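Local coordinates for protein NH(3)-dependent NAD(+) synthetase (PDB 3FIU) that belongs to the NAD synthase family of the HUP clan and binds adenosine monophosphate, pyrophosphate and magnesium ions, at residues P55-I60 and Y129-Q134. Residues are numbered along the deposited sequence; the frame is centred on the assembly and turned at random.
Sequences PTTALI and YAYAQQ
Thr57 and Leu59 on strand 56-60 of the parallel sheet meet Tyr131 on helix 113-135, part of the layering of helices on a parallel sheet in this HUP-clan alpha/beta fold. Tyr131 CG lies anti to the backbone N (chi1 -174°), which sends the ring off the helix toward the strand. There the phenol OH hydrogen-bonds Thr57 OG1 at 2.7 Å, with the direction of donation open. The methyl of the same threonine sits over one face of the ring in a CH-pi contact: CG2 is 4.0 Å from the centroid, on a line tilted 29° from the perpendicular. It is displaced toward the phenolic end, with Thr57 CG2 3.5 Å from Tyr131 CZ. At the other end of the tyrosine, Leu59 CD1 touches Tyr131 CB at 4.3 Å, and the same leucine belongs to the adenosine monophosphate pocket. Tyr135 stacks on the Tyr131 ring, and Phe104 of the second subunit meets it edge-to-face. Thr57 thus grips the buried tyrosine through both branches, methyl on ring and hydroxyl on phenol oxygen. The paired hydroxyls link Arg137, hydrogen-bonded to Thr57 OG1, to Glu84, weakly hydrogen-bonded to Tyr131 OH, and these opposite charges probably polarise them.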
loop_
_atom_site.group_PDB
_atom_site.type_symbol
_atom_site.label_atom_id
_atom_site.label_comp_id
_atom_site.label_asym_id
_atom_site.label_seq_id
_atom_site.Cartn_x
_atom_site.Cartn_y
_atom_site.Cartn_z
ATOM N N PRO A 55 -2.100 24.169 -3.725
ATOM C CA PRO A 55 -2.937 23.454 -4.693
ATOM C C PRO A 55 -3.499 22.173 -4.085
ATOM O O PRO A 55 -2.766 21.405 -3.471
ATOM C CB PRO A 55 -1.963 23.118 -5.821
ATOM C CG PRO A 55 -0.979 24.272 -5.815
ATOM C CD PRO A 55 -0.834 24.638 -4.331
ATOM N N THR A 56 -4.798 21.959 -4.251
ATOM C CA THR A 56 -5.482 20.845 -3.588
ATOM C C THR A 56 -6.474 20.292 -4.608
ATOM O O THR A 56 -7.296 21.037 -5.109
ATOM C CB THR A 56 -6.266 21.308 -2.326
ATOM O OG1 THR A 56 -5.348 21.759 -1.314
ATOM C CG2 THR A 56 -7.109 20.141 -1.729
ATOM N N THR A 57 -6.399 19.003 -4.901
ATOM C CA THR A 57 -7.347 18.407 -5.871
ATOM C C THR A 57 -8.105 17.300 -5.190
ATOM O O THR A 57 -7.503 16.512 -4.435
ATOM C CB THR A 57 -6.549 17.822 -7.066
ATOM O OG1 THR A 57 -5.882 18.895 -7.733
ATOM C CG2 THR A 57 -7.452 17.053 -8.097
ATOM N N ALA A 58 -9.403 17.189 -5.508
ATOM C CA ALA A 58 -10.224 16.090 -5.006
ATOM C C ALA A 58 -10.578 15.093 -6.098
ATOM O O ALA A 58 -10.950 15.484 -7.201
ATOM C CB ALA A 58 -11.505 16.617 -4.366
ATOM N N LEU A 59 -10.484 13.804 -5.782
ATOM C CA LEU A 59 -10.976 12.793 -6.677
ATOM C C LEU A 59 -12.252 12.193 -6.089
ATOM O O LEU A 59 -12.280 11.800 -4.939
ATOM C CB LEU A 59 -9.922 11.694 -6.909
ATOM C CG LEU A 59 -8.561 12.141 -7.421
ATOM C CD1 LEU A 59 -7.732 10.882 -7.802
ATOM C CD2 LEU A 59 -8.740 13.093 -8.620
ATOM N N ILE A 60 -13.302 12.141 -6.898
ATOM C CA ILE A 60 -14.485 11.359 -6.559
ATOM C C ILE A 60 -14.461 10.082 -7.366
ATOM O O ILE A 60 -14.394 10.108 -8.599
ATOM C CB ILE A 60 -15.766 12.147 -6.810
ATOM C CG1 ILE A 60 -15.750 13.450 -6.008
ATOM C CG2 ILE A 60 -17.060 11.267 -6.520
ATOM C CD1 ILE A 60 -16.953 14.347 -6.311
ATOM N N TYR A 129 -2.499 8.114 -6.173
ATOM C CA TYR A 129 -1.064 8.082 -6.467
ATOM C C TYR A 129 -0.718 8.364 -7.939
ATOM O O TYR A 129 0.305 8.941 -8.201
ATOM C CB TYR A 129 -0.436 6.754 -5.956
ATOM C CG TYR A 129 -0.132 6.910 -4.475
ATOM C CD1 TYR A 129 -1.066 6.514 -3.499
ATOM C CD2 TYR A 129 1.020 7.604 -4.062
ATOM C CE1 TYR A 129 -0.819 6.748 -2.134
ATOM C CE2 TYR A 129 1.280 7.823 -2.735
ATOM C CZ TYR A 129 0.362 7.402 -1.764
ATOM O OH TYR A 129 0.631 7.653 -0.420
ATOM N N ALA A 130 -1.550 7.927 -8.883
ATOM C CA ALA A 130 -1.361 8.311 -10.293
ATOM C C ALA A 130 -1.451 9.831 -10.443
ATOM O O ALA A 130 -0.625 10.453 -11.147
ATOM C CB ALA A 130 -2.407 7.633 -11.205
ATOM N N TYR A 131 -2.468 10.433 -9.817
ATOM C CA TYR A 131 -2.595 11.903 -9.855
ATOM C C TYR A 131 -1.406 12.583 -9.171
ATOM O O TYR A 131 -0.774 13.484 -9.730
ATOM C CB TYR A 131 -3.901 12.375 -9.184
ATOM C CG TYR A 131 -4.099 13.871 -9.358
ATOM C CD1 TYR A 131 -4.785 14.375 -10.458
ATOM C CD2 TYR A 131 -3.549 14.776 -8.448
ATOM C CE1 TYR A 131 -4.942 15.753 -10.639
ATOM C CE2 TYR A 131 -3.698 16.155 -8.620
ATOM C CZ TYR A 131 -4.386 16.634 -9.735
ATOM O OH TYR A 131 -4.548 18.002 -9.916
ATOM N N ALA A 132 -1.107 12.146 -7.955
ATOM C CA ALA A 132 -0.069 12.748 -7.134
ATOM C C ALA A 132 1.282 12.764 -7.873
ATOM O O ALA A 132 2.017 13.785 -7.858
ATOM C CB ALA A 132 0.063 11.966 -5.820
ATOM N N GLN A 133 1.617 11.646 -8.507
ATOM C CA GLN A 133 2.915 11.566 -9.178
ATOM C C GLN A 133 2.931 12.437 -10.416
ATOM O O GLN A 133 3.963 13.050 -10.721
ATOM C CB GLN A 133 3.317 10.122 -9.500
ATOM C CG GLN A 133 4.778 10.032 -10.009
ATOM C CD GLN A 133 5.283 8.612 -10.179
ATOM O OE1 GLN A 133 4.527 7.623 -10.060
ATOM N NE2 GLN A 133 6.583 8.499 -10.453
ATOM N N GLN A 134 1.799 12.513 -11.120
ATOM C CA GLN A 134 1.719 13.367 -12.306
ATOM C C GLN A 134 1.810 14.870 -11.971
ATOM O O GLN A 134 2.350 15.632 -12.765
ATOM C CB GLN A 134 0.457 13.077 -13.117
ATOM C CG GLN A 134 0.377 13.910 -14.383
ATOM C CD GLN A 134 -0.590 13.362 -15.410
ATOM O OE1 GLN A 134 -1.011 12.203 -15.334
ATOM N NE2 GLN A 134 -0.946 14.203 -16.395
#